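Local atomic coordinates of major capsid protein (Paramecium bursaria Chlorella virus 1, PDB entry 5TIP), a protein that self-assembles as trimers into the large icosahedral capsid of a chlorella-infecting virus, forming the main building block of the shell. Residues N62-D68 / W204-L210; K106-F112 / V148-F152; P257-L261 / P359-Q363; A262-N266 / L378-Y382. All coordinates share one frame; numbering follows the deposited sequence.

Interaction 1 (N62-D68 / W204-L210); sequences NGDLITD and WVDYIFL
Leu65 and Ile66 run antiparallel to Ile208 and Tyr207, the short strand axes lying 139° apart, and the ladder continues through Thr67 N to Asp206 O and Asp206 N to Asp68 O. At its start Ile208 O accepts two amides, Asp64 N at 2.9 Å and Leu65 N at 3.2 Å, which makes a classic beta bulge. Asp64 also reaches along the partner strand: with CG beside its own backbone N (chi1 -56°), OD2 takes Leu210 N at 3.0 Å on the anti side of the carboxylate, while OD1 forms a salt bridge with Arg215. The pairing joins two strands of the N-terminal jelly roll of this hexon-like capsid protein. On one face of the sheet Leu65 CB meets Ile208 CB at 3.8 Å and Leu210 CD1 packs on Leu65 CG, an apolar patch covered by Phe26 of the second subunit. On the other, Tyr207 is sandwiched: Asn62 CB stands over the ring centre, 4.0 Å from its centroid, and Val205 CG1 covers the opposite face nearer the rim. Ile66 CG2 adds an oblique contact, and Tyr207 OH bonds Ser60 O. Gly63, lacking a side chain, fits closely beside Tyr207 and lays CA over the Phe209 ring.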
loop_
_atom_site.group_PDB
_atom_site.type_symbol
_atom_site.label_atom_id
_atom_site.label_comp_id
_atom_site.label_asym_id
_atom_site.label_seq_id
_atom_site.Cartn_x
_atom_site.Cartn_y
_atom_site.Cartn_z
ATOM N N ASN A 62 19.786 20.195 21.789
ATOM C CA ASN A 62 20.810 20.172 20.753
ATOM C C ASN A 62 20.389 20.941 19.508
ATOM O O ASN A 62 21.202 21.667 18.924
ATOM C CB ASN A 62 21.140 18.728 20.378
ATOM C CG ASN A 62 21.641 17.923 21.555
ATOM O OD1 ASN A 62 20.853 17.357 22.310
ATOM N ND2 ASN A 62 22.956 17.865 21.716
ATOM N N GLY A 63 19.135 20.794 19.088
ATOM C CA GLY A 63 18.650 21.467 17.900
ATOM C C GLY A 63 17.473 22.379 18.173
ATOM O O GLY A 63 17.149 22.656 19.330
ATOM N N ASP A 64 16.824 22.851 17.110
ATOM C CA ASP A 64 15.733 23.807 17.246
ATOM C C ASP A 64 14.375 23.126 17.353
ATOM O O ASP A 64 13.532 23.551 18.151
ATOM C CB ASP A 64 15.752 24.782 16.069
ATOM C CG ASP A 64 17.083 25.500 15.937
ATOM O OD1 ASP A 64 17.664 25.870 16.980
ATOM O OD2 ASP A 64 17.557 25.684 14.796
ATOM N N LEU A 65 14.141 22.082 16.563
ATOM C CA LEU A 65 12.911 21.309 16.627
ATOM C C LEU A 65 13.262 19.842 16.822
ATOM O O LEU A 65 14.395 19.420 16.585
ATOM C CB LEU A 65 12.067 21.472 15.355
ATOM C CG LEU A 65 12.091 22.827 14.641
ATOM C CD1 LEU A 65 11.399 22.719 13.299
ATOM C CD2 LEU A 65 11.437 23.906 15.485
ATOM N N ILE A 66 12.275 19.060 17.256
ATOM C CA ILE A 66 12.416 17.612 17.356
ATOM C C ILE A 66 11.234 16.960 16.655
ATOM O O ILE A 66 10.109 17.471 16.700
ATOM C CB ILE A 66 12.522 17.124 18.817
ATOM C CG1 ILE A 66 11.291 17.526 19.627
ATOM C CG2 ILE A 66 13.782 17.660 19.465
ATOM C CD1 ILE A 66 11.324 17.021 21.053
ATOM N N THR A 67 11.497 15.835 15.993
ATOM C CA THR A 67 10.468 15.112 15.259
ATOM C C THR A 67 10.402 13.663 15.724
ATOM O O THR A 67 9.721 13.352 16.706
ATOM C CB THR A 67 10.732 15.180 13.751
ATOM O OG1 THR A 67 12.042 14.671 13.469
ATOM C CG2 THR A 67 10.637 16.614 13.254
ATOM N N ASP A 68 11.101 12.773 15.026
ATOM C CA ASP A 68 11.028 11.352 15.336
ATOM C C ASP A 68 11.775 11.036 16.625
ATOM O O ASP A 68 12.821 11.623 16.917
ATOM C CB ASP A 68 11.610 10.535 14.184
ATOM C CG ASP A 68 10.920 10.813 12.867
ATOM O OD1 ASP A 68 9.674 10.894 12.851
ATOM O OD2 ASP A 68 11.625 10.960 11.846
ATOM N N TRP A 204 16.737 7.785 21.204
ATOM C CA TRP A 204 17.289 8.613 20.142
ATOM C C TRP A 204 16.223 9.583 19.657
ATOM O O TRP A 204 15.084 9.180 19.397
ATOM C CB TRP A 204 17.798 7.746 18.988
ATOM C CG TRP A 204 18.967 6.894 19.374
ATOM C CD1 TRP A 204 18.932 5.724 20.078
ATOM C CD2 TRP A 204 20.347 7.148 19.090
ATOM N NE1 TRP A 204 20.203 5.234 20.244
ATOM C CE2 TRP A 204 21.089 6.089 19.645
ATOM C CE3 TRP A 204 21.025 8.168 18.415
ATOM C CZ2 TRP A 204 22.476 6.021 19.549
ATOM C CZ3 TRP A 204 22.400 8.098 18.322
ATOM C CH2 TRP A 204 23.112 7.032 18.886
ATOM N N VAL A 205 16.591 10.857 19.543
ATOM C CA VAL A 205 15.678 11.921 19.142
ATOM C C VAL A 205 16.227 12.578 17.882
ATOM O O VAL A 205 17.420 12.889 17.808
ATOM C CB VAL A 205 15.488 12.956 20.266
ATOM C CG1 VAL A 205 14.616 14.106 19.793
ATOM C CG2 VAL A 205 14.878 12.296 21.489
ATOM N N ASP A 206 15.356 12.781 16.895
ATOM C CA ASP A 206 15.730 13.438 15.648
ATOM C C ASP A 206 15.532 14.943 15.789
ATOM O O ASP A 206 14.412 15.407 16.021
ATOM C CB ASP A 206 14.902 12.896 14.483
ATOM C CG ASP A 206 15.356 11.520 14.035
ATOM O OD1 ASP A 206 15.335 10.585 14.862
ATOM O OD2 ASP A 206 15.725 11.373 12.850
ATOM N N TYR A 207 16.617 15.697 15.649
ATOM C CA TYR A 207 16.590 17.143 15.789
ATOM C C TYR A 207 16.588 17.816 14.422
ATOM O O TYR A 207 17.171 17.312 13.459
ATOM C CB TYR A 207 17.789 17.642 16.599
ATOM C CG TYR A 207 17.752 17.264 18.061
ATOM C CD1 TYR A 207 18.178 16.013 18.485
ATOM C CD2 TYR A 207 17.294 18.159 19.020
ATOM C CE1 TYR A 207 18.147 15.662 19.822
ATOM C CE2 TYR A 207 17.260 17.817 20.360
ATOM C CZ TYR A 207 17.688 16.568 20.754
ATOM O OH TYR A 207 17.656 16.220 22.086
ATOM N N ILE A 208 15.921 18.963 14.349
ATOM C CA ILE A 208 15.891 19.792 13.151
ATOM C C ILE A 208 16.709 21.046 13.423
ATOM O O ILE A 208 16.454 21.762 14.398
ATOM C CB ILE A 208 14.452 20.156 12.742
ATOM C CG1 ILE A 208 13.593 18.897 12.601
ATOM C CG2 ILE A 208 14.457 20.955 11.449
ATOM C CD1 ILE A 208 14.021 17.990 11.472
ATOM N N PHE A 209 17.695 21.305 12.567
ATOM C CA PHE A 209 18.510 22.510 12.644
ATOM C C PHE A 209 18.033 23.489 11.580
ATOM O O PHE A 209 18.046 23.169 10.387
ATOM C CB PHE A 209 19.992 22.176 12.465
ATOM C CG PHE A 209 20.534 21.257 13.523
ATOM C CD1 PHE A 209 20.389 19.885 13.413
ATOM C CD2 PHE A 209 21.184 21.768 14.633
ATOM C CE1 PHE A 209 20.881 19.040 14.387
ATOM C CE2 PHE A 209 21.680 20.926 15.612
ATOM C CZ PHE A 209 21.529 19.561 15.487
ATOM N N LEU A 210 17.618 24.675 12.011
ATOM C CA LEU A 210 16.999 25.663 11.142
ATOM C C LEU A 210 17.977 26.770 10.766
ATOM O O LEU A 210 18.974 27.016 11.447
ATOM C CB LEU A 210 15.764 26.268 11.814
ATOM C CG LEU A 210 14.630 25.289 12.128
ATOM C CD1 LEU A 210 13.535 25.970 12.936
ATOM C CD2 LEU A 210 14.067 24.695 10.848
HETATM O O HOH W 1 13.967 11.717 11.212
#

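Interaction 2 (K106-F112 / V148-F152)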
loop_
_atom_site.group_PDB
_atom_site.type_symbol
_atom_site.label_atom_id
_atom_site.label_comp_id
_atom_site.label_asym_id
_atom_site.label_seq_id
_atom_site.Cartn_x
_atom_site.Cartn_y
_atom_site.Cartn_z
ATOM N N LYS A 106 0.011 10.545 26.865
ATOM C CA LYS A 106 0.548 9.334 27.471
ATOM C C LYS A 106 -0.006 8.128 26.732
ATOM O O LYS A 106 -1.220 8.015 26.547
ATOM C CB LYS A 106 0.206 9.253 28.963
ATOM C CG LYS A 106 0.727 7.995 29.639
ATOM C CD LYS A 106 0.522 8.038 31.145
ATOM C CE LYS A 106 1.105 6.804 31.816
ATOM N NZ LYS A 106 0.999 6.869 33.300
ATOM N N HIS A 107 0.886 7.233 26.318
ATOM C CA HIS A 107 0.526 6.054 25.549
ATOM C C HIS A 107 0.846 4.788 26.335
ATOM O O HIS A 107 1.592 4.811 27.315
ATOM C CB HIS A 107 1.260 6.046 24.206
ATOM C CG HIS A 107 0.855 7.165 23.296
ATOM N ND1 HIS A 107 1.450 7.380 22.072
ATOM C CD2 HIS A 107 -0.084 8.132 23.433
ATOM C CE1 HIS A 107 0.896 8.431 21.494
ATOM N NE2 HIS A 107 -0.037 8.905 22.299
ATOM N N TYR A 108 0.263 3.677 25.891
ATOM C CA TYR A 108 0.426 2.387 26.544
ATOM C C TYR A 108 0.742 1.337 25.487
ATOM O O TYR A 108 0.458 1.522 24.302
ATOM C CB TYR A 108 -0.836 1.997 27.327
ATOM C CG TYR A 108 -1.334 3.089 28.251
ATOM C CD1 TYR A 108 -2.190 4.079 27.785
ATOM C CD2 TYR A 108 -0.940 3.138 29.581
ATOM C CE1 TYR A 108 -2.645 5.083 28.618
ATOM C CE2 TYR A 108 -1.391 4.141 30.422
ATOM C CZ TYR A 108 -2.244 5.109 29.935
ATOM O OH TYR A 108 -2.698 6.111 30.763
ATOM N N ASN A 109 1.337 0.222 25.926
ATOM C CA ASN A 109 1.725 -0.813 24.970
ATOM C C ASN A 109 0.514 -1.414 24.268
ATOM O O ASN A 109 0.601 -1.781 23.091
ATOM C CB ASN A 109 2.547 -1.908 25.655
ATOM C CG ASN A 109 1.833 -2.535 26.831
ATOM O OD1 ASN A 109 0.702 -2.175 27.153
ATOM N ND2 ASN A 109 2.491 -3.490 27.477
ATOM N N ASP A 110 -0.624 -1.520 24.960
ATOM C CA ASP A 110 -1.819 -2.035 24.301
ATOM C C ASP A 110 -2.350 -1.046 23.272
ATOM O O ASP A 110 -3.002 -1.453 22.303
ATOM C CB ASP A 110 -2.897 -2.374 25.330
ATOM C CG ASP A 110 -4.106 -3.052 24.705
ATOM O OD1 ASP A 110 -3.978 -4.214 24.265
ATOM O OD2 ASP A 110 -5.185 -2.425 24.654
ATOM N N TRP A 111 -2.088 0.250 23.457
ATOM C CA TRP A 111 -2.421 1.205 22.407
ATOM C C TRP A 111 -1.510 1.027 21.200
ATOM O O TRP A 111 -1.972 1.083 20.054
ATOM C CB TRP A 111 -2.326 2.636 22.926
ATOM C CG TRP A 111 -2.391 3.628 21.811
ATOM C CD1 TRP A 111 -1.404 4.479 21.412
ATOM C CD2 TRP A 111 -3.496 3.851 20.927
ATOM N NE1 TRP A 111 -1.829 5.227 20.340
ATOM C CE2 TRP A 111 -3.110 4.860 20.023
ATOM C CE3 TRP A 111 -4.776 3.299 20.816
ATOM C CZ2 TRP A 111 -3.959 5.330 19.025
ATOM C CZ3 TRP A 111 -5.616 3.766 19.823
ATOM C CH2 TRP A 111 -5.204 4.771 18.940
ATOM N N PHE A 112 -0.254 0.777 21.443
ATOM C CA PHE A 112 0.673 0.513 20.386
ATOM C C PHE A 112 0.151 -0.706 19.622
ATOM O O PHE A 112 0.178 -0.704 18.424
ATOM C CB PHE A 112 2.081 0.293 20.942
ATOM C CG PHE A 112 2.848 1.543 21.157
ATOM C CD1 PHE A 112 2.304 2.597 21.766
ATOM C CD2 PHE A 112 4.124 1.662 20.700
ATOM C CE1 PHE A 112 2.985 3.744 21.945
ATOM C CE2 PHE A 112 4.830 2.841 20.853
ATOM C CZ PHE A 112 4.247 3.889 21.491
ATOM N N VAL A 148 11.603 0.766 18.741
ATOM C CA VAL A 148 10.203 1.081 19.010
ATOM C C VAL A 148 9.996 2.561 18.700
ATOM O O VAL A 148 10.492 3.415 19.454
ATOM C CB VAL A 148 9.819 0.755 20.458
ATOM C CG1 VAL A 148 8.331 0.979 20.669
ATOM C CG2 VAL A 148 10.200 -0.678 20.797
ATOM N N PRO A 149 9.297 2.911 17.619
ATOM C CA PRO A 149 9.071 4.329 17.307
ATOM C C PRO A 149 7.874 4.871 18.078
ATOM O O PRO A 149 6.815 4.243 18.132
ATOM C CB PRO A 149 8.807 4.319 15.798
ATOM C CG PRO A 149 8.183 2.979 15.555
ATOM C CD PRO A 149 8.788 2.022 16.559
ATOM N N LEU A 150 8.049 6.045 18.676
ATOM C CA LEU A 150 6.955 6.692 19.382
ATOM C C LEU A 150 6.016 7.357 18.384
ATOM O O LEU A 150 6.416 7.741 17.282
ATOM C CB LEU A 150 7.485 7.723 20.378
ATOM C CG LEU A 150 8.385 7.194 21.497
ATOM C CD1 LEU A 150 8.686 8.291 22.510
ATOM C CD2 LEU A 150 7.762 5.984 22.178
ATOM N N ILE A 151 4.751 7.487 18.778
ATOM C CA ILE A 151 3.729 7.983 17.864
ATOM C C ILE A 151 2.969 9.143 18.493
ATOM O O ILE A 151 1.740 9.227 18.382
ATOM C CB ILE A 151 2.768 6.856 17.441
ATOM C CG1 ILE A 151 2.285 6.069 18.662
ATOM C CG2 ILE A 151 3.446 5.932 16.439
ATOM C CD1 ILE A 151 1.425 4.871 18.322
ATOM N N PHE A 152 3.688 10.049 19.152
ATOM C CA PHE A 152 3.074 11.274 19.634
ATOM C C PHE A 152 2.844 12.226 18.459
ATOM O O PHE A 152 3.182 11.926 17.310
ATOM C CB PHE A 152 3.933 11.906 20.727
ATOM C CG PHE A 152 3.996 11.093 21.991
ATOM C CD1 PHE A 152 2.857 10.868 22.746
ATOM C CD2 PHE A 152 5.195 10.549 22.421
ATOM C CE1 PHE A 152 2.913 10.118 23.905
ATOM C CE2 PHE A 152 5.258 9.798 23.580
ATOM C CZ PHE A 152 4.115 9.582 24.322
HETATM O O HOH W 2 4.108 7.160 21.451
HETATM O O HOH W 3 -0.725 7.723 18.413
#
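Ile151 turns CG1 between its own backbone N and carbonyl carbon (chi1 48°) and extends CD1 straight on, which drives the branch in among His107, Trp111 and Phe112. His107, with CG beside its backbone N (chi1 -65°), swings its imidazole toward the same segment, where it meets Phe152. There the two rings lie obliquely, planes 32° apart and centroids 4.2 Å apart, with Phe152 CE1 over the centre of the imidazole. Trp111 CD1 covers the opposite face of His107 nearer the rim, so the imidazole is held between two aromatic side chains. At its edge, His107 CE1 comes within 3.3 Å of Ile151 O. Ile151 CD1 lies over the face of Phe112, 4.3 Å from the ring centroid, and reaches Trp111 NE1 at 3.8 Å. Leu150 CD2 approaches Phe112 at the ring edge, and Val148 CG1 comes in obliquely. The bulky branched and aromatic residues thus pack the junction of strand 102-108 and helix 109-119, with Tyr108 at the N-cap position, against segment 148-152 in the N-terminal jelly-roll half of the chain. No direct hydrogen bond crosses the contact; water does the polar work. One water links His107 ND1 to Ile151 N, and another donates to Ile151 O and accepts a weak bond from Trp111 NE1. With His107 NE2 bonded to Asp105 OD2, both ring nitrogens have polar partners, which probably restrains the rotation of this buried imidazole, and the nearby carboxylate would probably favour a proton on NE2.

Interaction 3 (P257-L261 / P359-Q363); sequences PTKYL and PAGRQ
This is a strand-to-loop contact in the C-terminal jelly roll: the buried Lys259 of strand 257-266 grips the carbonyls of Pro359 and Gly361. The loop carrying those carbonyls runs between strands 350-354 and 368-369, so the lysine fastens the connection back onto the strand with which both its flanking strands pair. Neighbouring residues of a regular strand point to opposite faces, yet Lys259 and Tyr260 both point toward the loop; the helical backbone angles of Lys259 (phi -77°, psi -45°) are consistent with a break in the alternation. The lysine chain, bent at chi3, brings NZ 2.9 Å from Pro359 O and 2.9 Å from Gly361 O. Neither bond lies flat in its carbonyl plane: NZ stands above that of Pro359 and is tilted 35° from that of Gly361. A long flexible chain ending in an ammonium group suits this place, since several N-H bonds can be shared among acceptors facing different ways. Its salt-bridge partner is Glu228, whose other carboxylate oxygen pairs with Arg362 NH2. The amino group and the guanidinium therefore converge on one acid, with Lys259 NZ and Arg362 NH2 3.7 Å apart, and the shared negative charge probably steadies both. Tyr30 of a neighbouring subunit packs on Arg362. The rigid ring of Pro359 adds an apolar touch, crossing Tyr260 at about a right angle. Tyr260 CD2 meets Pro359 CB obliquely to the ring plane, at 3.6 Å.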
loop_
_atom_site.group_PDB
_atom_site.type_symbol
_atom_site.label_atom_id
_atom_site.label_comp_id
_atom_site.label_asym_id
_atom_site.label_seq_id
_atom_site.Cartn_x
_atom_site.Cartn_y
_atom_site.Cartn_z
ATOM N N PRO A 257 -13.072 17.362 21.169
ATOM C CA PRO A 257 -13.467 16.824 19.857
ATOM C C PRO A 257 -12.680 15.565 19.524
ATOM O O PRO A 257 -11.455 15.593 19.384
ATOM C CB PRO A 257 -13.142 17.972 18.896
ATOM C CG PRO A 257 -13.206 19.195 19.738
ATOM C CD PRO A 257 -12.685 18.782 21.083
ATOM N N THR A 258 -13.399 14.453 19.387
ATOM C CA THR A 258 -12.803 13.133 19.240
ATOM C C THR A 258 -12.931 12.661 17.798
ATOM O O THR A 258 -14.012 12.743 17.206
ATOM C CB THR A 258 -13.473 12.133 20.186
ATOM O OG1 THR A 258 -13.289 12.565 21.540
ATOM C CG2 THR A 258 -12.876 10.745 20.021
ATOM N N LYS A 259 -11.826 12.157 17.242
ATOM C CA LYS A 259 -11.825 11.675 15.864
ATOM C C LYS A 259 -12.488 10.309 15.739
ATOM O O LYS A 259 -13.277 10.083 14.816
ATOM C CB LYS A 259 -10.395 11.604 15.330
ATOM C CG LYS A 259 -9.571 12.848 15.578
ATOM C CD LYS A 259 -8.139 12.647 15.115
ATOM C CE LYS A 259 -8.080 12.364 13.625
ATOM N NZ LYS A 259 -6.678 12.226 13.148
ATOM N N TYR A 260 -12.173 9.387 16.644
ATOM C CA TYR A 260 -12.680 8.027 16.543
ATOM C C TYR A 260 -12.599 7.353 17.904
ATOM O O TYR A 260 -11.905 7.819 18.811
ATOM C CB TYR A 260 -11.905 7.221 15.492
ATOM C CG TYR A 260 -10.413 7.141 15.745
ATOM C CD1 TYR A 260 -9.876 6.158 16.567
ATOM C CD2 TYR A 260 -9.540 8.049 15.159
ATOM C CE1 TYR A 260 -8.515 6.083 16.799
ATOM C CE2 TYR A 260 -8.177 7.982 15.385
ATOM C CZ TYR A 260 -7.670 6.997 16.205
ATOM O OH TYR A 260 -6.315 6.923 16.436
ATOM N N LEU A 261 -13.332 6.252 18.032
ATOM C CA LEU A 261 -13.227 5.350 19.168
ATOM C C LEU A 261 -12.701 4.003 18.695
ATOM O O LEU A 261 -13.129 3.489 17.657
ATOM C CB LEU A 261 -14.579 5.162 19.862
ATOM C CG LEU A 261 -15.273 6.403 20.424
ATOM C CD1 LEU A 261 -16.562 6.007 21.126
ATOM C CD2 LEU A 261 -14.354 7.150 21.372
ATOM N N PRO A 359 -9.689 9.235 9.590
ATOM C CA PRO A 359 -9.141 9.232 10.957
ATOM C C PRO A 359 -7.626 9.120 11.011
ATOM O O PRO A 359 -7.019 9.582 11.985
ATOM C CB PRO A 359 -9.818 8.012 11.599
ATOM C CG PRO A 359 -10.179 7.133 10.451
ATOM C CD PRO A 359 -10.537 8.062 9.331
ATOM N N ALA A 360 -6.996 8.527 9.998
ATOM C CA ALA A 360 -5.544 8.403 9.988
ATOM C C ALA A 360 -4.839 9.654 9.483
ATOM O O ALA A 360 -3.606 9.710 9.535
ATOM C CB ALA A 360 -5.122 7.201 9.139
ATOM N N GLY A 361 -5.601 10.629 9.005
ATOM C CA GLY A 361 -5.027 11.864 8.507
ATOM C C GLY A 361 -4.922 12.900 9.606
ATOM O O GLY A 361 -5.803 13.010 10.447
ATOM N N ARG A 362 -3.840 13.665 9.599
ATOM C CA ARG A 362 -3.635 14.689 10.613
ATOM C C ARG A 362 -4.656 15.816 10.492
ATOM O O ARG A 362 -5.095 16.375 11.491
ATOM C CB ARG A 362 -2.212 15.236 10.541
ATOM C CG ARG A 362 -1.147 14.152 10.588
ATOM C CD ARG A 362 -0.821 13.744 12.015
ATOM N NE ARG A 362 -1.915 13.033 12.670
ATOM C CZ ARG A 362 -2.113 11.722 12.592
ATOM N NH1 ARG A 362 -1.286 10.967 11.891
ATOM N NH2 ARG A 362 -3.136 11.162 13.215
ATOM N N GLN A 363 -5.027 16.143 9.262
ATOM C CA GLN A 363 -6.006 17.190 9.022
ATOM C C GLN A 363 -7.357 16.757 9.571
ATOM O O GLN A 363 -7.860 15.697 9.221
ATOM C CB GLN A 363 -6.123 17.481 7.526
ATOM C CG GLN A 363 -7.457 18.082 7.118
ATOM C CD GLN A 363 -7.538 19.567 7.405
ATOM O OE1 GLN A 363 -6.604 20.313 7.135
ATOM N NE2 GLN A 363 -8.660 20.001 7.955
#

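Interaction 4 (A262-N266 / L378-Y382)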
loop_
_atom_site.group_PDB
_atom_site.type_symbol
_atom_site.label_atom_id
_atom_site.label_comp_id
_atom_site.label_asym_id
_atom_site.label_seq_id
_atom_site.Cartn_x
_atom_site.Cartn_y
_atom_site.Cartn_z
ATOM N N ALA A 262 -11.764 3.439 19.449
ATOM C CA ALA A 262 -11.212 2.124 19.160
ATOM C C ALA A 262 -11.201 1.300 20.438
ATOM O O ALA A 262 -10.816 1.798 21.499
ATOM C CB ALA A 262 -9.798 2.223 18.585
ATOM N N TRP A 263 -11.628 0.043 20.339
ATOM C CA TRP A 263 -11.693 -0.794 21.527
ATOM C C TRP A 263 -11.397 -2.242 21.165
ATOM O O TRP A 263 -11.440 -2.637 19.997
ATOM C CB TRP A 263 -13.051 -0.661 22.234
ATOM C CG TRP A 263 -14.230 -1.215 21.486
ATOM C CD1 TRP A 263 -14.809 -2.437 21.661
ATOM C CD2 TRP A 263 -14.983 -0.558 20.457
ATOM N NE1 TRP A 263 -15.873 -2.585 20.804
ATOM C CE2 TRP A 263 -16.001 -1.445 20.055
ATOM C CE3 TRP A 263 -14.893 0.690 19.836
ATOM C CZ2 TRP A 263 -16.920 -1.125 19.060
ATOM C CZ3 TRP A 263 -15.806 1.007 18.848
ATOM C CH2 TRP A 263 -16.805 0.103 18.469
ATOM N N ASN A 264 -11.076 -3.027 22.194
ATOM C CA ASN A 264 -10.818 -4.451 22.039
ATOM C C ASN A 264 -11.170 -5.166 23.337
ATOM O O ASN A 264 -11.254 -4.554 24.404
ATOM C CB ASN A 264 -9.355 -4.730 21.656
ATOM C CG ASN A 264 -8.364 -4.273 22.719
ATOM O OD1 ASN A 264 -8.301 -4.833 23.813
ATOM N ND2 ASN A 264 -7.569 -3.263 22.388
ATOM N N PHE A 265 -11.374 -6.479 23.231
ATOM C CA PHE A 265 -11.577 -7.354 24.380
ATOM C C PHE A 265 -10.352 -8.250 24.497
ATOM O O PHE A 265 -10.114 -9.100 23.632
ATOM C CB PHE A 265 -12.854 -8.177 24.231
ATOM C CG PHE A 265 -14.089 -7.347 24.034
ATOM C CD1 PHE A 265 -14.817 -6.893 25.121
ATOM C CD2 PHE A 265 -14.523 -7.019 22.762
ATOM C CE1 PHE A 265 -15.952 -6.127 24.939
ATOM C CE2 PHE A 265 -15.657 -6.255 22.576
ATOM C CZ PHE A 265 -16.371 -5.809 23.666
ATOM N N ASN A 266 -9.578 -8.058 25.559
ATOM C CA ASN A 266 -8.286 -8.709 25.719
ATOM C C ASN A 266 -8.295 -9.649 26.915
ATOM O O ASN A 266 -8.867 -9.333 27.963
ATOM C CB ASN A 266 -7.176 -7.666 25.892
ATOM C CG ASN A 266 -5.921 -8.247 26.509
ATOM O OD1 ASN A 266 -5.602 -7.966 27.665
ATOM N ND2 ASN A 266 -5.204 -9.062 25.746
ATOM N N LEU A 378 -21.487 3.036 25.540
ATOM C CA LEU A 378 -21.257 1.980 24.562
ATOM C C LEU A 378 -22.054 0.752 24.987
ATOM O O LEU A 378 -21.698 0.079 25.960
ATOM C CB LEU A 378 -19.768 1.659 24.452
ATOM C CG LEU A 378 -19.395 0.523 23.498
ATOM C CD1 LEU A 378 -19.740 0.879 22.061
ATOM C CD2 LEU A 378 -17.921 0.170 23.631
ATOM N N SER A 379 -23.136 0.470 24.269
ATOM C CA SER A 379 -23.989 -0.672 24.569
ATOM C C SER A 379 -23.465 -1.890 23.819
ATOM O O SER A 379 -23.390 -1.880 22.586
ATOM C CB SER A 379 -25.440 -0.381 24.188
ATOM O OG SER A 379 -26.288 -1.459 24.538
ATOM N N LEU A 380 -23.119 -2.940 24.559
ATOM C CA LEU A 380 -22.491 -4.124 23.997
ATOM C C LEU A 380 -23.391 -5.338 24.176
ATOM O O LEU A 380 -24.180 -5.415 25.120
ATOM C CB LEU A 380 -21.134 -4.398 24.655
ATOM C CG LEU A 380 -20.063 -3.315 24.528
ATOM C CD1 LEU A 380 -18.827 -3.708 25.316
ATOM C CD2 LEU A 380 -19.717 -3.081 23.068
ATOM N N THR A 381 -23.266 -6.282 23.246
ATOM C CA THR A 381 -23.918 -7.581 23.348
ATOM C C THR A 381 -22.938 -8.636 22.864
ATOM O O THR A 381 -22.408 -8.528 21.754
ATOM C CB THR A 381 -25.212 -7.635 22.526
ATOM O OG1 THR A 381 -26.146 -6.676 23.038
ATOM C CG2 THR A 381 -25.833 -9.024 22.597
ATOM N N TYR A 382 -22.700 -9.646 23.691
ATOM C CA TYR A 382 -21.696 -10.659 23.408
ATOM C C TYR A 382 -22.332 -11.891 22.779
ATOM O O TYR A 382 -23.522 -12.167 22.949
ATOM C CB TYR A 382 -20.949 -11.052 24.685
ATOM C CG TYR A 382 -20.298 -9.882 25.381
ATOM C CD1 TYR A 382 -19.116 -9.338 24.904
ATOM C CD2 TYR A 382 -20.872 -9.313 26.509
ATOM C CE1 TYR A 382 -18.521 -8.266 25.533
ATOM C CE2 TYR A 382 -20.283 -8.239 27.144
ATOM C CZ TYR A 382 -19.107 -7.719 26.652
ATOM O OH TYR A 382 -18.511 -6.649 27.277
#
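Phe265 and Tyr382 meet in an offset edge-to-face arrangement: the edge of Tyr382 is turned toward the face of Phe265, with ring planes 77° apart and centroids 5.4 Å apart. The nearest atoms are Phe265 CE1 and Tyr382 CE1, at 3.4 Å. Tyr382 keeps CG beside its backbone N (chi1 -57°), and from there its ring leans across to Phe265, while the hydroxyl is held by Gln248 OE1. Leu380 comes from the opposite direction to Phe265 and places CD1 at the edge of that ring, 3.6 Å from Phe265 CZ. Two residues earlier on each strand, a flat indole is met by a methyl group: Leu378 CD2 sits almost directly over the five-membered ring of Trp263, 4.3 Å from its centroid, a CH-pi contact. Tyr351 and Phe333 also pack against that indole. Large aromatics and leucines suit these places because the backbones are far apart, the axes of the short strand segments approaching no closer than 11.9 Å and differing in direction by 34°, so side chains alone span the distance. Side chains from strands of two different sheets, 257-266 and 376-387, thus pack between the sheets, as in the hydrophobic core of a jelly-roll beta sandwich, here the C-terminal one of the capsid protein.

In the fold
From the N terminus, residues 62-68 open a long excursion that interaction 1 closes when strand 200-210 returns beside them. Within it lies the shorter loop of interaction 2, from 106-112 to 148-152; the two share a sheet through neighbouring strands 65-76 and 143-149. Interactions 3 and 4 come after both of these and cross each other: their first segments adjoin on strand 257-266, and the loop segment 359-363 precedes 378-382. Interaction 3 ties that strand to a connecting loop, whereas interaction 4 joins it to the facing sheet. Helix 109-119 bridges the two halves of the chain: Trp111 of interaction 2 packs on Tyr260 of interaction 3, and Asp110 lies beside Asn264 on the segment 262-266 of interaction 4.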